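Local atomic coordinates of probable branched-chain-amino-acid aminotransferase (Thermotoga maritima MSB8, PDB entry 3CSW), a protein that probably catalyses the pyridoxal-phosphate-dependent transfer of an amino group between leucine, isoleucine or valine and 2-oxoglutarate. Residues Ala56-Thr61 against Leu278-Val283; Ala67-Leu72 against Ser139-Leu144; Phe92-Arg97 against Phe113-Ile118; Pro119-Gly124 against Gly243-Arg248; Val127-Val132 against Asp164-Gly169. One frame throughout, in Å; residues are numbered along the deposited sequence.

How the interactions relate
Interaction 5 is the buried one, interaction 2 lies at the surface, and interactions 1, 3 and 4 are partly buried. Interactions 1 and 2 both use helix 56-68. The first fixes its start with a salt bridge and waters, the second holds the residues that follow its C-terminal end with apolar side chains alone. Interactions 3 and 5 are sheet contacts held by backbone hydrogen bonds, antiparallel in a hairpin and parallel in a beta-alpha-beta unit. Interaction 4 follows interaction 3 directly in the chain and relies on close backbone fit and a leucine-valine contact. It touches interaction 5, where Val247 CG1 lies 3.7 Å from Val127 CG2. Interactions 2 and 5 both reach the second subunit.

Interaction 1 of 5, residues Ala56-Thr61 against Leu278-Val283; sequences AYKHYT and LEENWV
Lys58 NZ is gripped by three acceptors. It forms a short salt bridge of 2.5 Å to Glu280 OE2 and a hydrogen bond of 2.9 Å to Asn281 OD1. The third acceptor is Glu206 OE2, in a second salt bridge. Lys58 reaches them with its chain extended beyond CG. Glu280 OE2 uses its anti lone pair and also pairs with Lys210. Lys58 NZ stands above the amide plane of Asn281. An alanine in place of Lys58 removes these bonds and would probably loosen the C-terminal segment against the helix. Beside it, Tyr57 CB lies 4.2 Å from Val283 CB. Three waters join the backbones. They accept from the N atoms of Ala56, Tyr57 and Lys58 and donate to Asn281 O, Val283 O and Glu280 O. The water between Tyr57 N and Val283 O donates to Val283 O at 2.6 Å. This is the N-terminal first turn of a helix, where the amides lack acceptors in their own helix and find them through water in the C-terminal segment.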
# COMPACT_ATOMS: atom_id res chain seq x y z
N ALA A 56 10.58 -27.13 -23.31
CA ALA A 56 10.10 -28.15 -22.38
C ALA A 56 10.82 -28.09 -21.03
O ALA A 56 10.18 -28.12 -19.97
CB ALA A 56 10.17 -29.53 -22.99
N TYR A 57 12.14 -27.98 -21.05
CA TYR A 57 12.93 -27.90 -19.83
C TYR A 57 12.61 -26.63 -19.02
O TYR A 57 12.46 -26.68 -17.82
CB TYR A 57 14.45 -27.98 -20.13
CG TYR A 57 15.25 -28.04 -18.86
CD1 TYR A 57 15.17 -29.16 -18.03
CD2 TYR A 57 16.05 -26.98 -18.45
CE1 TYR A 57 15.86 -29.22 -16.83
CE2 TYR A 57 16.75 -27.03 -17.26
CZ TYR A 57 16.65 -28.15 -16.45
OH TYR A 57 17.34 -28.21 -15.26
N LYS A 58 12.49 -25.49 -19.71
CA LYS A 58 12.15 -24.23 -19.06
C LYS A 58 10.80 -24.30 -18.35
O LYS A 58 10.67 -23.81 -17.23
CB LYS A 58 12.15 -23.09 -20.08
CG LYS A 58 13.55 -22.76 -20.57
CD LYS A 58 13.59 -21.62 -21.55
CE LYS A 58 15.03 -21.21 -21.82
NZ LYS A 58 15.04 -20.15 -22.89
N HIS A 59 9.82 -24.91 -19.00
CA HIS A 59 8.50 -25.09 -18.41
C HIS A 59 8.52 -26.08 -17.25
O HIS A 59 7.84 -25.87 -16.26
CB HIS A 59 7.50 -25.54 -19.46
CG HIS A 59 7.03 -24.42 -20.34
ND1 HIS A 59 6.12 -23.48 -19.91
CD2 HIS A 59 7.34 -24.08 -21.61
CE1 HIS A 59 5.89 -22.62 -20.88
NE2 HIS A 59 6.61 -22.97 -21.93
N TYR A 60 9.28 -27.16 -17.37
CA TYR A 60 9.46 -28.12 -16.29
C TYR A 60 10.03 -27.48 -15.02
O TYR A 60 9.57 -27.75 -13.91
CB TYR A 60 10.38 -29.27 -16.73
CG TYR A 60 10.53 -30.36 -15.70
CD1 TYR A 60 9.55 -31.34 -15.53
CD2 TYR A 60 11.63 -30.39 -14.86
CE1 TYR A 60 9.68 -32.33 -14.56
CE2 TYR A 60 11.78 -31.37 -13.87
CZ TYR A 60 10.81 -32.34 -13.73
OH TYR A 60 10.98 -33.32 -12.76
N THR A 61 11.04 -26.64 -15.17
CA THR A 61 11.66 -26.01 -13.98
C THR A 61 10.71 -24.98 -13.34
O THR A 61 10.74 -24.82 -12.13
CB THR A 61 13.07 -25.42 -14.28
OG1 THR A 61 12.94 -24.23 -15.07
CG2 THR A 61 13.93 -26.45 -15.04
N LEU A 278 17.67 -21.68 -30.89
CA LEU A 278 18.28 -21.40 -29.60
C LEU A 278 18.19 -22.69 -28.79
O LEU A 278 17.09 -23.13 -28.45
CB LEU A 278 17.58 -20.22 -28.92
CG LEU A 278 18.42 -19.44 -27.91
CD1 LEU A 278 19.42 -18.57 -28.65
CD2 LEU A 278 17.55 -18.59 -26.99
N GLU A 279 19.33 -23.32 -28.51
CA GLU A 279 19.41 -24.66 -27.87
C GLU A 279 18.75 -24.76 -26.49
O GLU A 279 18.19 -25.80 -26.14
CB GLU A 279 20.89 -25.12 -27.76
CG GLU A 279 21.16 -26.30 -26.80
CD GLU A 279 20.46 -27.60 -27.21
OE1 GLU A 279 19.98 -27.69 -28.36
OE2 GLU A 279 20.39 -28.54 -26.39
N GLU A 280 18.83 -23.70 -25.71
CA GLU A 280 18.19 -23.66 -24.38
C GLU A 280 16.67 -23.91 -24.40
O GLU A 280 16.11 -24.32 -23.40
CB GLU A 280 18.49 -22.33 -23.68
CG GLU A 280 17.87 -21.11 -24.33
CD GLU A 280 18.26 -19.82 -23.64
OE1 GLU A 280 19.48 -19.49 -23.62
OE2 GLU A 280 17.35 -19.11 -23.13
N ASN A 281 16.03 -23.70 -25.55
CA ASN A 281 14.61 -24.01 -25.73
C ASN A 281 14.32 -25.46 -26.14
O ASN A 281 13.15 -25.83 -26.28
CB ASN A 281 14.01 -23.09 -26.80
CG ASN A 281 14.01 -21.65 -26.38
OD1 ASN A 281 13.74 -21.34 -25.22
ND2 ASN A 281 14.28 -20.76 -27.32
N TRP A 282 15.37 -26.25 -26.34
CA TRP A 282 15.25 -27.62 -26.86
C TRP A 282 16.02 -28.70 -26.11
O TRP A 282 16.02 -29.85 -26.55
CB TRP A 282 15.64 -27.65 -28.34
CG TRP A 282 14.77 -26.73 -29.16
CD1 TRP A 282 15.10 -25.50 -29.62
CD2 TRP A 282 13.41 -26.96 -29.53
NE1 TRP A 282 14.04 -24.95 -30.30
CE2 TRP A 282 12.99 -25.82 -30.26
CE3 TRP A 282 12.50 -28.01 -29.35
CZ2 TRP A 282 11.70 -25.71 -30.80
CZ3 TRP A 282 11.22 -27.89 -29.88
CH2 TRP A 282 10.84 -26.76 -30.60
N VAL A 283 16.63 -28.36 -24.98
CA VAL A 283 17.35 -29.31 -24.13
C VAL A 283 16.46 -30.52 -23.82
O VAL A 283 15.33 -30.32 -23.40
CB VAL A 283 17.71 -28.68 -22.75
CG1 VAL A 283 18.75 -29.54 -22.05
CG2 VAL A 283 18.23 -27.26 -22.90
O HOH W 1 11.99 -28.19 -25.65
O HOH W 2 13.68 -28.32 -23.49
O HOH W 3 13.79 -25.71 -22.64

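Interaction 2 of 5, residues Ala67-Leu72 against Ser139-Leu144; sequences ADFFNL and STPPAL
Phe69 and Phe70 both carry CG anti to their carbonyl carbon, with chi1 of -65° for Phe69. Leu144 has CG anti to its backbone N, chi1 173°. These torsions bring two rings and a branched side chain together. Phe69 points at the other segment and meets Pro141 tip to tip. Pro141 CG sits over one face of the ring, 4.0 Å from the Phe69 ring centroid and 16° off its normal, a CH-pi contact. Pro141 CB also touches Phe69 CZ at 3.8 Å. Leu144 slides past Phe69 in the opposite direction, and its CB lies 3.9 Å from Phe69 CD2. Its branched end meets the second ring. Leu144 CD1 lies at the edge of Phe70, in plane, 3.5 Å from Phe70 CE1, and the two side chains cross at about a right angle. The segment 139-144 is shaped by a type I beta turn from Pro141 to Leu144, closed by the bond from Leu144 N to Pro141 O at 3.1 Å. Arg149 donates to Pro141 O and Leu144 O. In the second subunit Leu154 packs on Pro141 and Arg157 on Phe70. The turn runs straight into Lys145, the probable cofactor lysine. The contact joins the chain just after helix 56-68 to the loop before that residue, in the fold of a class IV aminotransferase.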
# COMPACT_ATOMS: atom_id res chain seq x y z
N ALA A 67 5.57 -25.72 -7.68
CA ALA A 67 5.32 -26.83 -6.78
C ALA A 67 6.02 -26.62 -5.44
O ALA A 67 5.50 -27.04 -4.40
CB ALA A 67 5.74 -28.16 -7.41
N ASP A 68 7.19 -25.98 -5.46
CA ASP A 68 7.97 -25.74 -4.24
C ASP A 68 7.34 -24.73 -3.29
O ASP A 68 7.53 -24.84 -2.08
CB ASP A 68 9.41 -25.32 -4.57
CG ASP A 68 10.24 -26.48 -5.11
OD1 ASP A 68 9.88 -27.66 -4.86
OD2 ASP A 68 11.25 -26.21 -5.79
N PHE A 69 6.58 -23.76 -3.81
CA PHE A 69 5.80 -22.90 -2.92
C PHE A 69 4.83 -23.75 -2.03
O PHE A 69 4.09 -23.17 -1.23
CB PHE A 69 5.02 -21.80 -3.68
CG PHE A 69 5.90 -20.78 -4.39
CD1 PHE A 69 6.83 -20.00 -3.69
CD2 PHE A 69 5.78 -20.56 -5.77
CE1 PHE A 69 7.65 -19.04 -4.36
CE2 PHE A 69 6.59 -19.61 -6.46
CZ PHE A 69 7.52 -18.84 -5.75
N PHE A 70 4.84 -25.09 -2.16
CA PHE A 70 4.02 -26.01 -1.33
C PHE A 70 4.77 -27.21 -0.75
O PHE A 70 4.14 -28.11 -0.18
CB PHE A 70 2.88 -26.60 -2.16
CG PHE A 70 1.95 -25.59 -2.71
CD1 PHE A 70 2.26 -24.90 -3.87
CD2 PHE A 70 0.74 -25.33 -2.09
CE1 PHE A 70 1.40 -23.97 -4.38
CE2 PHE A 70 -0.14 -24.40 -2.60
CZ PHE A 70 0.19 -23.71 -3.75
N ASN A 71 6.09 -27.26 -0.92
CA ASN A 71 6.88 -28.45 -0.55
C ASN A 71 6.25 -29.77 -1.05
O ASN A 71 6.46 -30.83 -0.46
CB ASN A 71 7.13 -28.49 0.96
CG ASN A 71 7.99 -27.33 1.43
OD1 ASN A 71 8.07 -26.29 0.78
ND2 ASN A 71 8.66 -27.50 2.57
N LEU A 72 5.47 -29.66 -2.13
CA LEU A 72 4.89 -30.79 -2.85
C LEU A 72 5.93 -31.04 -3.91
O LEU A 72 6.13 -30.20 -4.79
CB LEU A 72 3.53 -30.39 -3.49
CG LEU A 72 2.81 -31.18 -4.62
CD1 LEU A 72 2.21 -32.52 -4.15
CD2 LEU A 72 1.71 -30.32 -5.30
N SER A 139 1.15 -10.95 -0.14
CA SER A 139 -0.05 -11.79 -0.14
C SER A 139 0.10 -13.12 -0.89
O SER A 139 -0.55 -14.12 -0.55
CB SER A 139 -1.21 -11.00 -0.77
OG SER A 139 -1.59 -9.91 0.03
N THR A 140 0.87 -13.11 -1.98
CA THR A 140 1.07 -14.29 -2.81
C THR A 140 2.26 -14.05 -3.74
O THR A 140 2.39 -12.95 -4.26
CB THR A 140 -0.19 -14.61 -3.69
OG1 THR A 140 -1.33 -14.77 -2.86
CG2 THR A 140 0.01 -15.87 -4.53
N PRO A 141 3.13 -15.06 -3.94
CA PRO A 141 4.19 -14.89 -4.91
C PRO A 141 3.65 -14.77 -6.32
O PRO A 141 2.86 -15.61 -6.76
CB PRO A 141 5.04 -16.17 -4.77
CG PRO A 141 4.58 -16.84 -3.53
CD PRO A 141 3.21 -16.35 -3.23
N PRO A 142 4.03 -13.70 -7.03
CA PRO A 142 3.60 -13.51 -8.41
C PRO A 142 3.93 -14.67 -9.35
O PRO A 142 3.18 -14.91 -10.29
CB PRO A 142 4.37 -12.26 -8.83
CG PRO A 142 4.69 -11.57 -7.59
CD PRO A 142 4.87 -12.59 -6.55
N ALA A 143 5.03 -15.37 -9.09
CA ALA A 143 5.45 -16.51 -9.92
C ALA A 143 4.73 -17.82 -9.60
O ALA A 143 5.00 -18.82 -10.26
CB ALA A 143 6.99 -16.71 -9.82
N LEU A 144 3.83 -17.85 -8.62
CA LEU A 144 3.01 -19.06 -8.39
C LEU A 144 1.91 -19.18 -9.47
O LEU A 144 0.91 -18.46 -9.43
CB LEU A 144 2.41 -19.08 -6.97
CG LEU A 144 1.39 -20.18 -6.62
CD1 LEU A 144 1.97 -21.60 -6.83
CD2 LEU A 144 0.85 -20.00 -5.21

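Interaction 3 of 5, residues Phe92-Arg97 against Phe113-Ile118; sequences FKQEVR and FSPLNI
This is an antiparallel strand contact at the open end of the hairpin formed by strands 96-102 and 109-115. Arg97 and Ser114 form a hydrogen-bonded pair. Arg97 N donates to Ser114 O at 2.9 Å, and Ser114 N to Arg97 O at 3.1 Å, both nearly along the C=O axis. Val96 and Pro115 form the next, non-hydrogen-bonded pair. Beyond it Leu116 N binds Glu95 O at 2.8 Å, an almost straight bond of 173°. A water joins Arg97 O and Ser114 OG. Arg97 leaves with CG anti to its backbone N and bends at chi3 (-73°). Its guanidinium thus lies with one face against Leu116 CD1, 3.9 Å from Arg97 CZ. On another side Phe92 crosses Phe113 at about a right angle, with Phe92 CE1 3.8 Å from Phe113 CB. Val96 CG1 stands over one face of the Phe92 ring. The Glu95 carboxylate turns elsewhere, to Thr48 and the backbone of Ser50 and Arg51. The proline does not break the ladder, since its pair needs no N-H from it. The backbone therefore supplies the specific bonds, while Leu116 CD1 packs on one face of the guanidinium and Pro115 O lies near its edge, too far to count as a bond.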
# COMPACT_ATOMS: atom_id res chain seq x y z
N PHE A 92 -0.98 -35.95 -33.55
CA PHE A 92 -1.68 -34.86 -34.25
C PHE A 92 -0.94 -34.60 -35.55
O PHE A 92 0.26 -34.88 -35.64
CB PHE A 92 -1.71 -33.60 -33.37
CG PHE A 92 -2.57 -33.72 -32.13
CD1 PHE A 92 -2.10 -34.38 -30.99
CD2 PHE A 92 -3.86 -33.18 -32.09
CE1 PHE A 92 -2.90 -34.52 -29.85
CE2 PHE A 92 -4.66 -33.30 -30.96
CZ PHE A 92 -4.17 -33.97 -29.83
N LYS A 93 -1.63 -34.10 -36.57
CA LYS A 93 -0.98 -33.77 -37.85
C LYS A 93 -0.98 -32.26 -37.95
O LYS A 93 -1.31 -31.67 -38.98
CB LYS A 93 -1.75 -34.40 -39.03
N GLN A 94 -0.56 -31.63 -36.86
CA GLN A 94 -0.85 -30.22 -36.61
C GLN A 94 -0.16 -29.82 -35.31
O GLN A 94 0.11 -30.67 -34.46
CB GLN A 94 -2.36 -30.13 -36.43
CG GLN A 94 -2.94 -28.76 -36.25
CD GLN A 94 -4.44 -28.82 -36.13
OE1 GLN A 94 -5.04 -29.91 -36.19
NE2 GLN A 94 -5.07 -27.64 -35.98
N GLU A 95 0.13 -28.53 -35.14
CA GLU A 95 0.69 -28.05 -33.88
C GLU A 95 -0.33 -28.18 -32.74
O GLU A 95 -1.55 -28.03 -32.97
CB GLU A 95 1.14 -26.58 -33.97
CG GLU A 95 2.12 -26.24 -35.12
CD GLU A 95 3.49 -26.90 -35.01
OE1 GLU A 95 3.67 -27.80 -34.17
OE2 GLU A 95 4.39 -26.52 -35.79
N VAL A 96 0.15 -28.49 -31.53
CA VAL A 96 -0.71 -28.61 -30.36
C VAL A 96 -0.39 -27.57 -29.27
O VAL A 96 0.74 -27.10 -29.13
CB VAL A 96 -0.68 -30.06 -29.74
CG1 VAL A 96 -1.17 -31.07 -30.75
CG2 VAL A 96 0.70 -30.45 -29.28
N ARG A 97 -1.44 -27.20 -28.53
CA ARG A 97 -1.33 -26.51 -27.25
C ARG A 97 -1.35 -27.62 -26.22
O ARG A 97 -2.09 -28.58 -26.37
CB ARG A 97 -2.53 -25.59 -27.02
CG ARG A 97 -2.60 -24.97 -25.62
CD ARG A 97 -3.89 -24.17 -25.37
NE ARG A 97 -3.93 -22.90 -26.09
CZ ARG A 97 -4.39 -22.71 -27.34
NH1 ARG A 97 -4.89 -23.72 -28.06
NH2 ARG A 97 -4.36 -21.48 -27.86
N PHE A 113 -3.88 -32.26 -24.40
CA PHE A 113 -3.39 -31.90 -25.74
C PHE A 113 -4.56 -31.51 -26.63
O PHE A 113 -5.52 -32.25 -26.72
CB PHE A 113 -2.68 -33.08 -26.38
CG PHE A 113 -1.47 -33.57 -25.63
CD1 PHE A 113 -1.60 -34.47 -24.59
CD2 PHE A 113 -0.19 -33.18 -26.02
CE1 PHE A 113 -0.49 -34.95 -23.93
CE2 PHE A 113 0.93 -33.66 -25.35
CZ PHE A 113 0.78 -34.54 -24.30
N SER A 114 -4.47 -30.36 -27.29
CA SER A 114 -5.51 -29.92 -28.23
C SER A 114 -4.90 -29.15 -29.39
O SER A 114 -3.83 -28.58 -29.27
CB SER A 114 -6.58 -29.07 -27.53
OG SER A 114 -6.05 -27.86 -27.03
N PRO A 115 -5.58 -29.14 -30.54
CA PRO A 115 -4.96 -28.47 -31.68
C PRO A 115 -4.72 -27.00 -31.42
O PRO A 115 -5.59 -26.36 -30.84
CB PRO A 115 -6.00 -28.66 -32.80
CG PRO A 115 -6.77 -29.87 -32.39
CD PRO A 115 -6.88 -29.73 -30.89
N LEU A 116 -3.55 -26.50 -31.80
CA LEU A 116 -3.22 -25.09 -31.65
C LEU A 116 -3.77 -24.38 -32.87
O LEU A 116 -3.27 -24.56 -34.00
CB LEU A 116 -1.70 -24.88 -31.56
CG LEU A 116 -1.22 -23.43 -31.35
CD1 LEU A 116 -1.44 -23.01 -29.92
CD2 LEU A 116 0.25 -23.29 -31.73
N ASN A 117 -4.82 -23.60 -32.66
CA ASN A 117 -5.41 -22.83 -33.75
C ASN A 117 -5.09 -21.37 -33.45
O ASN A 117 -5.77 -20.70 -32.66
CB ASN A 117 -6.91 -23.12 -33.91
CG ASN A 117 -7.17 -24.41 -34.71
OD1 ASN A 117 -6.54 -24.66 -35.74
ND2 ASN A 117 -8.10 -25.23 -34.24
N ILE A 118 -4.01 -20.91 -34.08
CA ILE A 118 -3.44 -19.61 -33.84
C ILE A 118 -3.88 -18.67 -34.96
O ILE A 118 -3.62 -18.94 -36.13
CB ILE A 118 -1.88 -19.71 -33.76
CG1 ILE A 118 -1.29 -18.42 -33.20
CG2 ILE A 118 -1.26 -20.10 -35.13
CD1 ILE A 118 -1.77 -18.11 -31.78
O HOH W 4 -4.40 -28.11 -24.52

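Interaction 4 of 5, residues Pro119-Gly124 against Gly243-Arg248; sequences PDLETG and GVVPVR
Residues 121-124 make a type I beta turn, closed by Gly124 N to Leu121 O at 3.1 Å, and the turn rests on the strand 243-247. The backbones come closest at Gly124 and Pro246. Gly124 CA makes a CA-H...O contact of 3.2 Å with Pro246 O. Gly124 has a positive phi of 88°. A CB there would run into Arg248 CB and press on Thr123 O, so the close approach depends on its lacking a side chain. Leu121 O faces the proline ring, 3.4 Å from Pro246 CD. Leu121 reaches obliquely across to Val245, and its CD1 faces both methyls, 3.6 Å from each of Val245 CG1 and CG2. Arg248 runs past the turn, with Arg248 CD 3.5 Å from Thr123 O, which lies at the guanidinium edge. Val125, following the turn, bonds to the backbone of Pro246 and Arg248. Strand 234-239 pairs with strand 243-247, and helix 262-276 packs on Val244 and Pro246 through Thr264 and Met268.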
# COMPACT_ATOMS: atom_id res chain seq x y z
N PRO A 119 -4.57 -17.56 -34.60
CA PRO A 119 -5.10 -16.63 -35.61
C PRO A 119 -4.07 -15.64 -36.20
O PRO A 119 -2.93 -15.56 -35.72
CB PRO A 119 -6.18 -15.88 -34.84
CG PRO A 119 -5.71 -15.88 -33.42
CD PRO A 119 -4.89 -17.12 -33.23
N ASP A 120 -4.49 -14.91 -37.23
CA ASP A 120 -3.63 -13.90 -37.87
C ASP A 120 -3.74 -12.60 -37.09
O ASP A 120 -4.75 -11.90 -37.15
CB ASP A 120 -4.02 -13.67 -39.34
CG ASP A 120 -3.05 -12.72 -40.08
OD1 ASP A 120 -1.83 -12.70 -39.75
OD2 ASP A 120 -3.51 -12.00 -40.99
N LEU A 121 -2.67 -12.29 -36.37
CA LEU A 121 -2.62 -11.12 -35.52
C LEU A 121 -1.74 -10.03 -36.14
O LEU A 121 -1.28 -9.14 -35.44
CB LEU A 121 -2.12 -11.52 -34.12
CG LEU A 121 -2.85 -12.68 -33.42
CD1 LEU A 121 -2.22 -12.98 -32.09
CD2 LEU A 121 -4.34 -12.43 -33.23
N GLU A 122 -1.52 -10.09 -37.45
CA GLU A 122 -0.68 -9.09 -38.13
C GLU A 122 -1.32 -7.70 -38.04
O GLU A 122 -0.62 -6.70 -37.96
CB GLU A 122 -0.44 -9.48 -39.60
N THR A 123 -2.65 -7.66 -38.06
CA THR A 123 -3.43 -6.42 -37.92
C THR A 123 -3.49 -5.80 -36.48
O THR A 123 -4.02 -4.70 -36.28
CB THR A 123 -4.87 -6.67 -38.40
OG1 THR A 123 -5.68 -5.52 -38.15
CG2 THR A 123 -5.48 -7.89 -37.68
N GLY A 124 -2.96 -6.49 -35.48
CA GLY A 124 -2.94 -5.97 -34.11
C GLY A 124 -4.19 -6.31 -33.30
O GLY A 124 -5.24 -6.64 -33.86
N GLY A 243 3.27 -16.13 -29.51
CA GLY A 243 4.56 -15.45 -29.68
C GLY A 243 4.42 -13.95 -29.45
O GLY A 243 3.95 -13.54 -28.40
N VAL A 244 4.80 -13.13 -30.44
CA VAL A 244 4.66 -11.66 -30.35
C VAL A 244 3.31 -11.23 -30.91
O VAL A 244 2.98 -11.58 -32.03
CB VAL A 244 5.80 -10.92 -31.07
CG1 VAL A 244 5.53 -9.40 -31.14
CG2 VAL A 244 7.14 -11.21 -30.42
N VAL A 245 2.54 -10.48 -30.12
CA VAL A 245 1.21 -10.04 -30.49
C VAL A 245 1.17 -8.51 -30.47
O VAL A 245 1.21 -7.90 -29.40
CB VAL A 245 0.12 -10.66 -29.57
CG1 VAL A 245 -1.29 -10.23 -29.98
CG2 VAL A 245 0.21 -12.21 -29.59
N PRO A 246 1.10 -7.87 -31.65
CA PRO A 246 1.08 -6.41 -31.69
C PRO A 246 -0.22 -5.85 -31.14
O PRO A 246 -1.28 -6.44 -31.36
CB PRO A 246 1.18 -6.09 -33.19
CG PRO A 246 1.39 -7.33 -33.87
CD PRO A 246 1.00 -8.45 -32.99
N VAL A 247 -0.12 -4.73 -30.42
CA VAL A 247 -1.30 -4.06 -29.87
C VAL A 247 -1.57 -2.82 -30.69
O VAL A 247 -0.75 -1.89 -30.72
CB VAL A 247 -1.14 -3.68 -28.36
CG1 VAL A 247 -2.33 -2.83 -27.88
CG2 VAL A 247 -0.96 -4.96 -27.46
N ARG A 248 -2.71 -2.78 -31.36
CA ARG A 248 -3.07 -1.58 -32.13
C ARG A 248 -3.82 -0.50 -31.32
O ARG A 248 -3.80 0.68 -31.70
CB ARG A 248 -3.82 -1.94 -33.39
CG ARG A 248 -5.21 -2.31 -33.23
CD ARG A 248 -5.94 -2.36 -34.61
NE ARG A 248 -7.06 -3.26 -34.43
CZ ARG A 248 -8.18 -2.95 -33.76
NH1 ARG A 248 -8.37 -1.73 -33.25
NH2 ARG A 248 -9.13 -3.88 -33.61

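Interaction 5 of 5, residues Val127-Val132 against Asp164-Gly169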
# COMPACT_ATOMS: atom_id res chain seq x y z
N VAL A 127 -6.48 -4.17 -26.34
CA VAL A 127 -6.33 -4.54 -24.93
C VAL A 127 -6.92 -3.40 -24.09
O VAL A 127 -7.05 -2.25 -24.56
CB VAL A 127 -4.85 -4.81 -24.51
CG1 VAL A 127 -4.24 -5.90 -25.34
CG2 VAL A 127 -3.99 -3.57 -24.62
N LYS A 128 -7.29 -3.71 -22.86
CA LYS A 128 -7.81 -2.70 -21.95
C LYS A 128 -7.17 -2.84 -20.58
O LYS A 128 -6.80 -3.95 -20.19
CB LYS A 128 -9.33 -2.83 -21.84
CG LYS A 128 -10.03 -2.48 -23.09
CD LYS A 128 -11.51 -2.69 -23.01
CE LYS A 128 -12.14 -2.44 -24.37
NZ LYS A 128 -13.61 -2.32 -24.23
N ILE A 129 -7.07 -1.73 -19.85
CA ILE A 129 -6.63 -1.76 -18.43
C ILE A 129 -7.68 -2.56 -17.61
O ILE A 129 -8.87 -2.29 -17.68
CB ILE A 129 -6.44 -0.31 -17.82
CG1 ILE A 129 -5.41 0.51 -18.62
CG2 ILE A 129 -5.96 -0.37 -16.36
CD1 ILE A 129 -4.03 -0.15 -18.78
N SER A 130 -7.22 -3.55 -16.86
CA SER A 130 -8.07 -4.35 -15.98
C SER A 130 -8.51 -3.55 -14.73
O SER A 130 -7.79 -2.65 -14.27
CB SER A 130 -7.26 -5.57 -15.52
OG SER A 130 -7.98 -6.42 -14.67
N ASN A 131 -9.66 -3.94 -14.17
CA ASN A 131 -10.14 -3.45 -12.86
C ASN A 131 -9.59 -4.25 -11.70
O ASN A 131 -9.96 -3.98 -10.57
CB ASN A 131 -11.66 -3.56 -12.71
CG ASN A 131 -12.40 -2.70 -13.67
OD1 ASN A 131 -11.98 -1.59 -14.01
ND2 ASN A 131 -13.55 -3.22 -14.13
N VAL A 132 -8.77 -5.26 -12.00
CA VAL A 132 -8.14 -6.09 -11.03
C VAL A 132 -6.64 -5.75 -10.99
O VAL A 132 -5.97 -5.77 -12.03
CB VAL A 132 -8.34 -7.57 -11.41
CG1 VAL A 132 -7.69 -8.47 -10.40
CG2 VAL A 132 -9.84 -7.89 -11.55
N ASP A 164 -6.75 -9.23 -24.42
CA ASP A 164 -6.31 -9.47 -23.05
C ASP A 164 -6.52 -8.16 -22.29
O ASP A 164 -6.69 -7.11 -22.89
CB ASP A 164 -4.84 -9.92 -23.03
CG ASP A 164 -4.42 -10.60 -21.72
OD1 ASP A 164 -5.28 -10.77 -20.83
OD2 ASP A 164 -3.23 -10.97 -21.56
N VAL A 165 -6.55 -8.25 -20.96
CA VAL A 165 -6.61 -7.08 -20.08
C VAL A 165 -5.24 -6.90 -19.38
O VAL A 165 -4.55 -7.88 -19.12
CB VAL A 165 -7.76 -7.17 -19.03
CG1 VAL A 165 -9.13 -7.09 -19.73
CG2 VAL A 165 -7.64 -8.44 -18.15
N ILE A 166 -4.85 -5.65 -19.14
CA ILE A 166 -3.58 -5.32 -18.51
C ILE A 166 -3.76 -5.07 -16.99
O ILE A 166 -4.46 -4.15 -16.58
CB ILE A 166 -2.95 -4.07 -19.19
CG1 ILE A 166 -2.92 -4.24 -20.73
CG2 ILE A 166 -1.59 -3.76 -18.63
CD1 ILE A 166 -2.34 -5.54 -21.29
N LEU A 167 -3.16 -5.95 -16.19
CA LEU A 167 -3.13 -5.80 -14.74
C LEU A 167 -1.98 -4.88 -14.33
O LEU A 167 -0.83 -5.09 -14.72
CB LEU A 167 -2.98 -7.15 -14.01
CG LEU A 167 -4.13 -8.16 -13.99
CD1 LEU A 167 -4.15 -8.95 -15.29
CD2 LEU A 167 -4.09 -9.09 -12.76
N LEU A 168 -2.35 -3.82 -13.61
CA LEU A 168 -1.41 -2.93 -12.98
C LEU A 168 -1.20 -3.46 -11.56
O LEU A 168 -2.06 -4.15 -11.01
CB LEU A 168 -1.97 -1.50 -12.88
CG LEU A 168 -2.55 -0.88 -14.16
CD1 LEU A 168 -2.99 0.52 -13.88
CD2 LEU A 168 -1.57 -0.96 -15.29
N GLY A 169 -0.05 -3.12 -10.99
CA GLY A 169 0.22 -3.45 -9.60
C GLY A 169 -0.45 -2.42 -8.72
O GLY A 169 -1.01 -1.45 -9.22
O HOH W 5 -5.23 -3.44 -13.03
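Val127, Ile129 and Ile166 share one face of the sheet. Val127 crosses Ile166 obliquely, with Val127 CG2 4.1 Å from Ile166 CG1. Ile129 bends back over the same residue, its CD1 4.1 Å from Ile166 CB. Ile129 CG2 meets Leu168 CD1 at 4.0 Å, the side chains at about a right angle, and Trp227 of the third subunit packs on both. The strands run parallel in a beta-alpha-beta unit whose helix 150-156 packs on the face of Val165. Ile166 N donates to Lys128 O at 2.8 Å, and Ser130 N to Ile166 O at 2.8 Å. Ser130 CB lies 3.9 Å from Val165 CB. With OG anti to its backbone N, Ser130 accepts from Val132 N at 3.0 Å, an ST turn, and OG also bonds to Glu158. An alanine here would probably loosen the turn after the strand, since both OG bonds would be lost. A water holds Ser130 O, Val132 O and Leu168 N together, donating to Val132 O at 2.6 Å.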